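Local coordinates for protein alpha-L-rhamnosidase (Klebsiella oxytoca, PDB 4XHC) that hydrolyses terminal alpha-L-rhamnose residues from glycosides as a two-domain member of glycoside hydrolase family 78, at residues 428-433 and 457-462; 417-422 and 452-457; 122-127 and 178-183; 88-93 and 186-191. All blocks are in the same frame, centred on the assembly; numbering follows the deposited sequence.

Contact 1. Residues 428-433 and 457-462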
loop_
_atom_site.group_PDB
_atom_site.type_symbol
_atom_site.label_atom_id
_atom_site.label_comp_id
_atom_site.label_asym_id
_atom_site.label_seq_id
_atom_site.Cartn_x
_atom_site.Cartn_y
_atom_site.Cartn_z
ATOM N N VAL A 428 21.273 -15.490 42.038
ATOM C CA VAL A 428 20.738 -16.843 41.914
ATOM C C VAL A 428 19.594 -16.876 40.889
ATOM O O VAL A 428 18.513 -16.297 41.112
ATOM C CB VAL A 428 20.212 -17.346 43.271
ATOM C CG1 VAL A 428 19.734 -18.788 43.165
ATOM C CG2 VAL A 428 21.291 -17.230 44.334
ATOM N N SER A 429 19.830 -17.566 39.776
ATOM C CA SER A 429 18.855 -17.651 38.686
ATOM C C SER A 429 18.508 -19.099 38.377
ATOM O O SER A 429 19.211 -20.013 38.805
ATOM C CB SER A 429 19.416 -16.990 37.422
ATOM O OG SER A 429 20.549 -17.686 36.902
ATOM N N TRP A 430 17.416 -19.312 37.649
ATOM C CA TRP A 430 17.107 -20.653 37.146
ATOM C C TRP A 430 18.123 -21.067 36.086
ATOM O O TRP A 430 18.537 -22.225 36.033
ATOM C CB TRP A 430 15.714 -20.707 36.522
ATOM C CG TRP A 430 14.609 -20.845 37.488
ATOM C CD1 TRP A 430 14.129 -19.882 38.317
ATOM C CD2 TRP A 430 13.810 -22.004 37.713
ATOM N NE1 TRP A 430 13.086 -20.371 39.054
ATOM C CE2 TRP A 430 12.868 -21.672 38.699
ATOM C CE3 TRP A 430 13.801 -23.292 37.182
ATOM C CZ2 TRP A 430 11.926 -22.575 39.164
ATOM C CZ3 TRP A 430 12.856 -24.195 37.646
ATOM C CH2 TRP A 430 11.927 -23.826 38.629
ATOM N N ALA A 431 18.507 -20.122 35.237
ATOM C CA ALA A 431 19.364 -20.428 34.107
ATOM C C ALA A 431 20.717 -21.023 34.541
ATOM O O ALA A 431 21.170 -22.029 33.996
ATOM C CB ALA A 431 19.569 -19.181 33.267
ATOM N N SER A 432 21.345 -20.408 35.528
ATOM C CA SER A 432 22.613 -20.900 36.044
ATOM C C SER A 432 22.538 -22.372 36.425
ATOM O O SER A 432 23.429 -23.145 36.087
ATOM C CB SER A 432 23.041 -20.088 37.269
ATOM O OG SER A 432 23.167 -18.712 36.960
ATOM N N GLN A 433 21.474 -22.760 37.121
ATOM C CA GLN A 433 21.354 -24.133 37.631
ATOM C C GLN A 433 21.151 -25.108 36.481
ATOM O O GLN A 433 21.756 -26.172 36.433
ATOM C CB GLN A 433 20.177 -24.275 38.595
ATOM C CG GLN A 433 19.976 -23.115 39.554
ATOM C CD GLN A 433 21.259 -22.668 40.217
ATOM O OE1 GLN A 433 22.075 -23.494 40.617
ATOM N NE2 GLN A 433 21.439 -21.359 40.348
ATOM N N ASN A 457 12.412 -24.799 46.285
ATOM C CA ASN A 457 12.970 -23.498 46.646
ATOM C C ASN A 457 13.381 -22.691 45.403
ATOM O O ASN A 457 14.573 -22.473 45.134
ATOM C CB ASN A 457 14.127 -23.716 47.603
ATOM C CG ASN A 457 14.542 -22.460 48.291
ATOM O OD1 ASN A 457 15.647 -21.968 48.090
ATOM N ND2 ASN A 457 13.657 -21.929 49.113
ATOM N N PRO A 458 12.374 -22.229 44.643
ATOM C CA PRO A 458 12.591 -21.569 43.353
ATOM C C PRO A 458 13.390 -20.244 43.424
ATOM O O PRO A 458 13.016 -19.351 44.189
ATOM C CB PRO A 458 11.160 -21.306 42.844
ATOM C CG PRO A 458 10.225 -22.014 43.771
ATOM C CD PRO A 458 10.955 -22.177 45.061
ATOM N N PRO A 459 14.480 -20.123 42.635
ATOM C CA PRO A 459 15.242 -18.891 42.438
ATOM C C PRO A 459 14.392 -17.708 41.996
ATOM O O PRO A 459 13.364 -17.875 41.362
ATOM C CB PRO A 459 16.221 -19.252 41.306
ATOM C CG PRO A 459 16.436 -20.708 41.460
ATOM C CD PRO A 459 15.117 -21.254 41.941
ATOM N N ALA A 460 14.889 -16.513 42.279
ATOM C CA ALA A 460 14.149 -15.286 42.023
ATOM C C ALA A 460 14.047 -14.943 40.530
ATOM O O ALA A 460 13.037 -14.409 40.087
ATOM C CB ALA A 460 14.797 -14.131 42.789
ATOM N N VAL A 461 15.109 -15.193 39.769
ATOM C CA VAL A 461 15.156 -14.760 38.375
ATOM C C VAL A 461 14.623 -15.877 37.491
ATOM O O VAL A 461 15.306 -16.890 37.261
ATOM C CB VAL A 461 16.583 -14.358 37.947
ATOM C CG1 VAL A 461 16.614 -13.976 36.469
ATOM C CG2 VAL A 461 17.083 -13.203 38.796
ATOM N N ALA A 462 13.412 -15.673 36.989
ATOM C CA ALA A 462 12.638 -16.743 36.380
ATOM C C ALA A 462 12.932 -16.908 34.898
ATOM O O ALA A 462 13.611 -16.073 34.294
ATOM C CB ALA A 462 11.157 -16.481 36.584
HETATM O O HOH W 1 16.727 -17.782 34.919
#
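The indole of W430 lies across the pyrrolidine ring of P459, whose CD sits over one face of the five-membered ring in a CH-pi contact, 4.0 Å from its centroid and off centre toward the rim. W430 lies at the start of helix 430-438 of the six-hairpin (alpha/alpha) glycosidase domain, and 457-462 belongs to the loop joining helix 444-456 to helix 466-478, so the contact ties the start of one helix to a loop leaving the next. With chi1 at -81° CG stands beside the backbone N, and the indole reaches along the loop: CD1 packs on P459 CB at 3.7 Å, CZ2 approaches P458 CB, and NE1 makes a weak, bent bond to P459 O. Y472 of helix 466-478 meets W430 edge-to-face. P459 CB is also touched by V428 CG1, the two side chains crossing at about a right angle.

The backbones join through a single bridge between S429 and V461. W430 N donates to V461 O at 3.2 Å in a nearly straight bond (172°), and a water donating to the same oxygen accepts from A431 N. Two N-H groups of the first turn, which have no acceptor within the helix, are thereby satisfied by the loop and the water. S429 is the N-cap: its OG accepts from S432 N at 3.2 Å, while its carbonyl O receives Q433 NE2 in the carbonyl plane, 3.0 Å away.

Contact 2. Residues 417-422 and 452-457. With SO4 (sulfate ion), chain D.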
loop_
_atom_site.group_PDB
_atom_site.type_symbol
_atom_site.label_atom_id
_atom_site.label_comp_id
_atom_site.label_asym_id
_atom_site.label_seq_id
_atom_site.Cartn_x
_atom_site.Cartn_y
_atom_site.Cartn_z
ATOM N N GLN A 417 23.184 -22.171 50.069
ATOM C CA GLN A 417 21.969 -21.985 49.260
ATOM C C GLN A 417 21.623 -23.201 48.388
ATOM O O GLN A 417 20.476 -23.353 47.977
ATOM C CB GLN A 417 22.114 -20.756 48.366
ATOM C CG GLN A 417 22.078 -19.431 49.114
ATOM C CD GLN A 417 21.986 -18.251 48.179
ATOM O OE1 GLN A 417 20.897 -17.724 47.941
ATOM N NE2 GLN A 417 23.114 -17.870 47.587
ATOM N N GLY A 418 22.608 -24.063 48.125
ATOM C CA GLY A 418 22.416 -25.260 47.294
ATOM C C GLY A 418 22.218 -24.937 45.829
ATOM O O GLY A 418 21.605 -25.712 45.103
ATOM N N PHE A 419 22.755 -23.791 45.411
ATOM C CA PHE A 419 22.647 -23.297 44.041
ATOM C C PHE A 419 23.983 -22.681 43.624
ATOM O O PHE A 419 24.811 -22.334 44.464
ATOM C CB PHE A 419 21.576 -22.195 43.923
ATOM C CG PHE A 419 20.149 -22.683 43.993
ATOM C CD1 PHE A 419 19.693 -23.691 43.150
ATOM C CD2 PHE A 419 19.240 -22.097 44.869
ATOM C CE1 PHE A 419 18.369 -24.132 43.212
ATOM C CE2 PHE A 419 17.915 -22.533 44.927
ATOM C CZ PHE A 419 17.480 -23.550 44.096
ATOM N N TYR A 420 24.184 -22.545 42.321
ATOM C CA TYR A 420 25.305 -21.786 41.799
ATOM C C TYR A 420 24.941 -20.295 41.770
ATOM O O TYR A 420 23.811 -19.934 41.448
ATOM C CB TYR A 420 25.680 -22.266 40.390
ATOM C CG TYR A 420 26.194 -23.695 40.312
ATOM C CD1 TYR A 420 27.531 -23.994 40.571
ATOM C CD2 TYR A 420 25.345 -24.743 39.964
ATOM C CE1 TYR A 420 28.002 -25.295 40.492
ATOM C CE2 TYR A 420 25.804 -26.048 39.886
ATOM C CZ TYR A 420 27.134 -26.321 40.143
ATOM O OH TYR A 420 27.591 -27.621 40.059
ATOM N N VAL A 421 25.909 -19.443 42.098
ATOM C CA VAL A 421 25.752 -18.001 41.972
ATOM C C VAL A 421 26.443 -17.485 40.699
ATOM O O VAL A 421 27.301 -18.151 40.128
ATOM C CB VAL A 421 26.286 -17.255 43.211
ATOM C CG1 VAL A 421 25.587 -17.755 44.464
ATOM C CG2 VAL A 421 27.796 -17.396 43.351
ATOM N N SER A 422 26.064 -16.288 40.264
ATOM C CA SER A 422 26.553 -15.718 39.005
ATOM C C SER A 422 26.856 -14.217 39.148
ATOM O O SER A 422 26.049 -13.454 39.685
ATOM C CB SER A 422 25.513 -15.959 37.905
ATOM O OG SER A 422 26.025 -15.646 36.616
ATOM N N ARG A 452 15.749 -30.924 42.562
ATOM C CA ARG A 452 14.812 -30.923 43.697
ATOM C C ARG A 452 14.771 -29.578 44.411
ATOM O O ARG A 452 13.728 -29.168 44.912
ATOM C CB ARG A 452 15.187 -31.986 44.734
ATOM C CG ARG A 452 14.979 -33.413 44.292
ATOM C CD ARG A 452 13.539 -33.639 43.884
ATOM N NE ARG A 452 13.226 -35.052 43.741
ATOM C CZ ARG A 452 12.128 -35.521 43.155
ATOM N NH1 ARG A 452 11.215 -34.692 42.647
ATOM N NH2 ARG A 452 11.942 -36.829 43.063
ATOM N N ASN A 453 15.905 -28.898 44.452
ATOM C CA ASN A 453 15.984 -27.598 45.087
ATOM C C ASN A 453 15.213 -26.520 44.291
ATOM O O ASN A 453 14.628 -25.616 44.881
ATOM C CB ASN A 453 17.456 -27.210 45.279
ATOM C CG ASN A 453 17.671 -26.243 46.417
ATOM O OD1 ASN A 453 16.825 -26.106 47.292
ATOM N ND2 ASN A 453 18.805 -25.560 46.411
ATOM N N LEU A 454 15.192 -26.624 42.964
ATOM C CA LEU A 454 14.382 -25.716 42.140
ATOM C C LEU A 454 12.893 -25.884 42.401
ATOM O O LEU A 454 12.141 -24.915 42.408
ATOM C CB LEU A 454 14.619 -25.969 40.667
ATOM C CG LEU A 454 16.031 -25.718 40.125
ATOM C CD1 LEU A 454 16.131 -26.242 38.707
ATOM C CD2 LEU A 454 16.400 -24.248 40.146
ATOM N N GLU A 455 12.486 -27.118 42.657
ATOM C CA GLU A 455 11.100 -27.512 42.789
ATOM C C GLU A 455 10.567 -27.058 44.146
ATOM O O GLU A 455 9.449 -26.586 44.250
ATOM C CB GLU A 455 11.016 -29.044 42.629
ATOM C CG GLU A 455 9.940 -29.777 43.418
ATOM C CD GLU A 455 9.941 -31.293 43.183
ATOM O OE1 GLU A 455 10.572 -31.787 42.214
ATOM O OE2 GLU A 455 9.298 -31.994 43.991
ATOM N N LYS A 456 11.390 -27.172 45.175
ATOM C CA LYS A 456 11.016 -26.787 46.544
ATOM C C LYS A 456 11.419 -25.364 46.959
ATOM O O LYS A 456 10.857 -24.805 47.894
ATOM C CB LYS A 456 11.670 -27.792 47.484
ATOM C CG LYS A 456 11.273 -29.227 47.143
ATOM C CD LYS A 456 11.848 -30.335 48.021
ATOM C CE LYS A 456 11.380 -31.664 47.434
ATOM N NZ LYS A 456 11.213 -32.723 48.457
ATOM N N ASN A 457 12.412 -24.799 46.285
ATOM C CA ASN A 457 12.970 -23.498 46.646
ATOM C C ASN A 457 13.381 -22.691 45.403
ATOM O O ASN A 457 14.573 -22.473 45.134
ATOM C CB ASN A 457 14.127 -23.716 47.603
ATOM C CG ASN A 457 14.542 -22.460 48.291
ATOM O OD1 ASN A 457 15.647 -21.968 48.090
ATOM N ND2 ASN A 457 13.657 -21.929 49.113
HETATM S S SO4 D . 14.829 -38.135 45.278
HETATM O O1 SO4 D . 14.145 -39.378 45.672
HETATM O O2 SO4 D . 14.350 -37.090 46.219
HETATM O O3 SO4 D . 16.279 -38.391 45.303
HETATM O O4 SO4 D . 14.604 -37.737 43.871
#
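With CG of N453 anti to the backbone N (chi1 -154°) and CG of F419 beside its own (chi1 -74°), the asparagine amide is carried over the phenylalanine ring. Amide and ring planes are only 14° apart, and N453 ND2 lies 3.3 Å above the ring plane, over its centre. The same nitrogen donates to two successive carbonyls, Q417 O at 3.2 Å, on a lone pair in the carbonyl plane, and more weakly G418 O at 3.1 Å. These bonds hold the amide flat over the ring. Around the ring, L454 CD2 packs on F419 CE1 at 3.6 Å, and N457 O lies at the edge, near the ring plane, 3.3 Å from F419 CZ.

The carbonyls gripped by N453 belong to the tight hairpin between strands 413-414 and 419-420, where G418 and F419 both face D414 in a G1 beta bulge; G418 has positive phi. The contact sets this hairpin, on the helical catalytic domain, against the C-terminal end of helix 444-456. Along that helix R452 points another way: NH1 forms a salt bridge with E455 OE1 at 3.0 Å and a second one with E484, while NE and NH2 both donate to O4 of a sulfate, probably from the crystallisation liquor, which R448 also binds.

Contact 3. Residues 122-127 and 178-183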
loop_
_atom_site.group_PDB
_atom_site.type_symbol
_atom_site.label_atom_id
_atom_site.label_comp_id
_atom_site.label_asym_id
_atom_site.label_seq_id
_atom_site.Cartn_x
_atom_site.Cartn_y
_atom_site.Cartn_z
ATOM N N ALA A 122 -11.503 2.027 -5.259
ATOM C CA ALA A 122 -11.909 1.463 -3.983
ATOM C C ALA A 122 -10.684 1.363 -3.068
ATOM O O ALA A 122 -9.706 0.693 -3.411
ATOM C CB ALA A 122 -12.535 0.097 -4.192
ATOM N N HIS A 123 -10.738 2.030 -1.919
ATOM C CA HIS A 123 -9.611 2.068 -1.001
ATOM C C HIS A 123 -9.866 1.117 0.166
ATOM O O HIS A 123 -10.787 1.312 0.943
ATOM C CB HIS A 123 -9.390 3.510 -0.526
ATOM C CG HIS A 123 -8.351 3.663 0.541
ATOM N ND1 HIS A 123 -8.285 4.776 1.352
ATOM C CD2 HIS A 123 -7.343 2.852 0.934
ATOM C CE1 HIS A 123 -7.281 4.644 2.200
ATOM N NE2 HIS A 123 -6.691 3.486 1.966
ATOM N N LEU A 124 -9.040 0.080 0.271
ATOM C CA LEU A 124 -9.163 -0.910 1.327
ATOM C C LEU A 124 -7.963 -0.857 2.235
ATOM O O LEU A 124 -6.906 -0.391 1.841
ATOM C CB LEU A 124 -9.211 -2.321 0.746
ATOM C CG LEU A 124 -10.306 -2.652 -0.247
ATOM C CD1 LEU A 124 -10.027 -4.015 -0.852
ATOM C CD2 LEU A 124 -11.667 -2.624 0.424
ATOM N N GLN A 125 -8.140 -1.386 3.439
ATOM C CA GLN A 125 -7.055 -1.587 4.382
ATOM C C GLN A 125 -7.153 -2.988 4.954
ATOM O O GLN A 125 -8.204 -3.369 5.474
ATOM C CB GLN A 125 -7.165 -0.576 5.516
ATOM C CG GLN A 125 -6.384 -0.933 6.776
ATOM C CD GLN A 125 -5.711 0.258 7.369
ATOM O OE1 GLN A 125 -6.087 0.746 8.442
ATOM N NE2 GLN A 125 -4.714 0.756 6.660
ATOM N N LEU A 126 -6.049 -3.734 4.873
ATOM C CA LEU A 126 -5.976 -5.093 5.396
ATOM C C LEU A 126 -5.038 -5.162 6.585
ATOM O O LEU A 126 -3.996 -4.517 6.593
ATOM C CB LEU A 126 -5.478 -6.046 4.316
ATOM C CG LEU A 126 -6.184 -6.003 2.963
ATOM C CD1 LEU A 126 -5.653 -7.120 2.094
ATOM C CD2 LEU A 126 -7.690 -6.137 3.109
ATOM N N THR A 127 -5.417 -5.939 7.595
ATOM C CA THR A 127 -4.587 -6.136 8.789
ATOM C C THR A 127 -4.556 -7.618 9.133
ATOM O O THR A 127 -5.594 -8.281 9.135
ATOM C CB THR A 127 -5.127 -5.327 9.971
ATOM O OG1 THR A 127 -5.405 -4.003 9.534
ATOM C CG2 THR A 127 -4.125 -5.250 11.085
ATOM N N VAL A 178 -10.561 -6.772 7.235
ATOM C CA VAL A 178 -10.755 -6.115 5.948
ATOM C C VAL A 178 -11.679 -4.919 6.146
ATOM O O VAL A 178 -12.824 -5.069 6.562
ATOM C CB VAL A 178 -11.400 -7.067 4.928
ATOM C CG1 VAL A 178 -11.570 -6.379 3.581
ATOM C CG2 VAL A 178 -10.563 -8.322 4.785
ATOM N N GLU A 179 -11.164 -3.742 5.816
ATOM C CA GLU A 179 -11.860 -2.492 6.028
ATOM C C GLU A 179 -12.023 -1.761 4.696
ATOM O O GLU A 179 -11.067 -1.586 3.952
ATOM C CB GLU A 179 -11.038 -1.656 6.992
ATOM C CG GLU A 179 -11.728 -0.428 7.565
ATOM C CD GLU A 179 -11.001 0.134 8.785
ATOM O OE1 GLU A 179 -9.898 -0.386 9.162
ATOM O OE2 GLU A 179 -11.537 1.112 9.359
ATOM N N VAL A 180 -13.241 -1.352 4.380
ATOM C CA VAL A 180 -13.461 -0.487 3.231
ATOM C C VAL A 180 -13.320 0.955 3.718
ATOM O O VAL A 180 -14.227 1.491 4.353
ATOM C CB VAL A 180 -14.835 -0.734 2.573
ATOM C CG1 VAL A 180 -14.981 0.118 1.323
ATOM C CG2 VAL A 180 -15.005 -2.206 2.212
ATOM N N LYS A 181 -12.159 1.552 3.455
ATOM C CA LYS A 181 -11.868 2.923 3.886
ATOM C C LYS A 181 -12.669 3.948 3.116
ATOM O O LYS A 181 -13.155 4.922 3.692
ATOM C CB LYS A 181 -10.385 3.251 3.709
ATOM C CG LYS A 181 -9.478 2.629 4.749
ATOM C CD LYS A 181 -9.648 3.310 6.087
ATOM C CE LYS A 181 -8.519 2.944 7.024
ATOM N NZ LYS A 181 -8.836 3.428 8.398
ATOM N N ALA A 182 -12.780 3.742 1.807
ATOM C CA ALA A 182 -13.487 4.679 0.956
ATOM C C ALA A 182 -13.901 4.085 -0.372
ATOM O O ALA A 182 -13.106 3.466 -1.069
ATOM C CB ALA A 182 -12.637 5.913 0.710
ATOM N N VAL A 183 -15.174 4.277 -0.679
ATOM C CA VAL A 183 -15.711 4.191 -2.023
ATOM C C VAL A 183 -16.639 5.402 -2.096
ATOM O O VAL A 183 -16.752 6.132 -1.114
ATOM C CB VAL A 183 -16.481 2.866 -2.258
ATOM C CG1 VAL A 183 -15.516 1.694 -2.295
ATOM C CG2 VAL A 183 -17.534 2.625 -1.184
#
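The carbonyl oxygen of H123 accepts from two successive amides of the opposite strand, A182 N at 3.3 Å, on a lone pair in the carbonyl plane, and K181 N at 2.9 Å in a weak, bent bond. This is a classic beta bulge, K181 and A182 together facing H123, between antiparallel strands 122-129 and 175-182 in a six-stranded sheet of the N-terminal domain. H123 N completes the bulge by donating to A182 O; beyond it the pairing is regular, Q125 and E179 exchanging two backbone bonds.

At the bulge K181 CB lies over one face of the H123 imidazole, 3.7 Å from its centroid, as a CH-pi contact. A bend at chi2 (-72°) then turns the lysine chain across Q125, where CE comes 3.6 Å from OE1. D155 of strand 153-158 accepts from both H123 NE2 and Q125 NE2, and W157 stacks on the histidine ring. On the other face of the sheet, L124 CD2 meets V180 CG2 at 3.8 Å and L126 CD2 meets V178 CG1 at 3.9 Å, next to L189 and F191 of strand 187-200. One face of this strand pair is therefore apolar and buried, the other largely polar, where D155 probably keeps a proton on H123 NE2 and could raise the histidine's pKa.

Contact 4. Residues 88-93 and 186-191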
loop_
_atom_site.group_PDB
_atom_site.type_symbol
_atom_site.label_atom_id
_atom_site.label_comp_id
_atom_site.label_asym_id
_atom_site.label_seq_id
_atom_site.Cartn_x
_atom_site.Cartn_y
_atom_site.Cartn_z
ATOM N N GLU A 88 -22.836 -6.337 0.519
ATOM C CA GLU A 88 -22.436 -5.183 -0.274
ATOM C C GLU A 88 -21.951 -4.094 0.679
ATOM O O GLU A 88 -22.750 -3.464 1.371
ATOM C CB GLU A 88 -23.622 -4.698 -1.115
ATOM C CG GLU A 88 -24.145 -5.763 -2.070
ATOM C CD GLU A 88 -25.353 -5.320 -2.877
ATOM O OE1 GLU A 88 -25.706 -4.123 -2.859
ATOM O OE2 GLU A 88 -25.955 -6.188 -3.541
ATOM N N LEU A 89 -20.644 -3.869 0.702
ATOM C CA LEU A 89 -20.021 -3.015 1.711
ATOM C C LEU A 89 -19.808 -1.570 1.240
ATOM O O LEU A 89 -19.439 -1.343 0.093
ATOM C CB LEU A 89 -18.672 -3.619 2.119
ATOM C CG LEU A 89 -18.672 -5.108 2.479
ATOM C CD1 LEU A 89 -17.249 -5.616 2.595
ATOM C CD2 LEU A 89 -19.446 -5.372 3.765
ATOM N N SER A 90 -20.022 -0.610 2.140
ATOM C CA SER A 90 -19.783 0.816 1.861
ATOM C C SER A 90 -18.648 1.360 2.715
ATOM O O SER A 90 -18.091 0.633 3.534
ATOM C CB SER A 90 -21.061 1.634 2.110
ATOM O OG SER A 90 -22.159 1.053 1.438
ATOM N N SER A 91 -18.328 2.643 2.538
ATOM C CA SER A 91 -17.271 3.288 3.311
ATOM C C SER A 91 -17.487 3.091 4.793
ATOM O O SER A 91 -18.585 3.312 5.294
ATOM C CB SER A 91 -17.200 4.783 3.021
ATOM O OG SER A 91 -16.963 5.020 1.646
ATOM N N GLY A 92 -16.437 2.650 5.484
ATOM C CA GLY A 92 -16.480 2.448 6.928
ATOM C C GLY A 92 -16.819 1.035 7.357
ATOM O O GLY A 92 -16.587 0.687 8.502
ATOM N N ASP A 93 -17.379 0.219 6.462
ATOM C CA ASP A 93 -17.708 -1.168 6.804
ATOM C C ASP A 93 -16.441 -1.991 6.922
ATOM O O ASP A 93 -15.484 -1.767 6.192
ATOM C CB ASP A 93 -18.635 -1.793 5.759
ATOM C CG ASP A 93 -20.052 -1.227 5.807
ATOM O OD1 ASP A 93 -20.425 -0.592 6.821
ATOM O OD2 ASP A 93 -20.800 -1.424 4.822
ATOM N N LYS A 186 -22.279 6.244 -4.666
ATOM C CA LYS A 186 -22.924 5.630 -5.834
ATOM C C LYS A 186 -22.744 4.102 -5.983
ATOM O O LYS A 186 -23.453 3.487 -6.779
ATOM C CB LYS A 186 -22.425 6.303 -7.123
ATOM C CG LYS A 186 -22.807 7.770 -7.263
ATOM C CD LYS A 186 -22.999 8.163 -8.721
ATOM C CE LYS A 186 -24.354 7.705 -9.236
ATOM N NZ LYS A 186 -24.498 7.925 -10.701
ATOM N N PHE A 187 -21.788 3.493 -5.274
ATOM C CA PHE A 187 -21.569 2.043 -5.401
ATOM C C PHE A 187 -21.011 1.384 -4.145
ATOM O O PHE A 187 -20.481 2.050 -3.251
ATOM C CB PHE A 187 -20.693 1.712 -6.629
ATOM C CG PHE A 187 -19.211 1.916 -6.416
ATOM C CD1 PHE A 187 -18.617 3.155 -6.667
ATOM C CD2 PHE A 187 -18.402 0.858 -5.998
ATOM C CE1 PHE A 187 -17.250 3.344 -6.481
ATOM C CE2 PHE A 187 -17.038 1.044 -5.803
ATOM C CZ PHE A 187 -16.459 2.290 -6.045
ATOM N N ARG A 188 -21.150 0.060 -4.110
ATOM C CA ARG A 188 -20.716 -0.760 -2.988
ATOM C C ARG A 188 -19.790 -1.868 -3.464
ATOM O O ARG A 188 -19.808 -2.248 -4.631
ATOM C CB ARG A 188 -21.927 -1.362 -2.286
ATOM C CG ARG A 188 -22.791 -0.325 -1.589
ATOM C CD ARG A 188 -24.157 -0.877 -1.229
ATOM N NE ARG A 188 -24.880 -1.382 -2.399
ATOM C CZ ARG A 188 -25.491 -0.627 -3.320
ATOM N NH1 ARG A 188 -25.476 0.700 -3.243
ATOM N NH2 ARG A 188 -26.118 -1.204 -4.336
ATOM N N LEU A 189 -18.994 -2.387 -2.543
ATOM C CA LEU A 189 -18.013 -3.408 -2.843
ATOM C C LEU A 189 -18.483 -4.770 -2.325
ATOM O O LEU A 189 -19.122 -4.860 -1.277
ATOM C CB LEU A 189 -16.680 -3.026 -2.209
ATOM C CG LEU A 189 -15.478 -3.786 -2.759
ATOM C CD1 LEU A 189 -15.202 -3.409 -4.207
ATOM C CD2 LEU A 189 -14.261 -3.528 -1.897
ATOM N N GLN A 190 -18.140 -5.829 -3.051
ATOM C CA GLN A 190 -18.654 -7.170 -2.781
ATOM C C GLN A 190 -17.569 -8.204 -3.065
ATOM O O GLN A 190 -17.144 -8.344 -4.203
ATOM C CB GLN A 190 -19.873 -7.406 -3.673
ATOM C CG GLN A 190 -20.550 -8.757 -3.546
ATOM C CD GLN A 190 -21.866 -8.815 -4.320
ATOM O OE1 GLN A 190 -22.056 -8.136 -5.344
ATOM N NE2 GLN A 190 -22.781 -9.636 -3.837
ATOM N N PHE A 191 -17.123 -8.920 -2.034
ATOM C CA PHE A 191 -16.103 -9.958 -2.192
ATOM C C PHE A 191 -16.759 -11.265 -2.599
ATOM O O PHE A 191 -17.813 -11.605 -2.081
ATOM C CB PHE A 191 -15.350 -10.157 -0.888
ATOM C CG PHE A 191 -14.512 -8.979 -0.502
ATOM C CD1 PHE A 191 -15.064 -7.915 0.176
ATOM C CD2 PHE A 191 -13.174 -8.927 -0.846
ATOM C CE1 PHE A 191 -14.293 -6.822 0.516
ATOM C CE2 PHE A 191 -12.394 -7.841 -0.504
ATOM C CZ PHE A 191 -12.956 -6.786 0.178
#
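From CB to its guanidinium, R188 follows the edge of segment 88-93. Its CB packs on L89 O at 3.4 Å and more loosely on E88 CB; CG then passes S90 OG, also at 3.4 Å, and CD lies between S90 OG and E88 CB. A bend at chi3 of R188 (-57°) swings the guanidinium back to E88, where R188 NE donates to E88 OE1 at 2.9 Å and R188 NH2 donates to E88 OE1 at 3.3 Å. This is a side-on salt bridge with both nitrogens on one atom: NE uses the anti lone pair of OE1, whereas NH2 meets it nearly along the C-O axis. Carboxylate and guanidinium are nearly coplanar, 22° apart.

Next to the salt bridge, at the backbone, L89 and L189 form a single antiparallel hydrogen-bonded pair, L89 N to L189 O at 2.7 Å and L189 N to L89 O at 2.9 Å. Residues 88-90 thus run beside the start of strand 187-200 in the N-terminal beta domain, on the side away from strand 106-115, which R188 and Q190 meet through their backbones. The segment then reverses in a type II turn from S90 to D93, with G92 at positive phi; D93 N closes the turn on S90 O, and D93 OD2 takes S90 N from above the carboxylate plane at 2.9 Å. On the buried side L89 CD1 reaches the edge of the F191 ring, 3.8 Å from CE1, while L89 also packs on V180.

In the fold
The four contacts form two pairs on opposite sides of the chain's centre. Contacts 1 and 2, centres 7 Å apart, share N457 and interlock along the sequence: Q433 OE1 probably accepts from Y420 N at 2.9 Å, and P459 CD packs on L454 CD2, so the hairpin, the two helices and the loop pack together in the catalytic domain. Contacts 3 and 4, centres 9 Å apart, belong to the N-terminal domain; the loop closed by contact 4 encloses contact 3, and V180 O probably accepts from G92 N at 2.7 Å. Contacts 1 and 3 are about 50 Å apart between centres. None of the four includes a residue of the rhamnose pocket, to which D237, W355 and E506 belong.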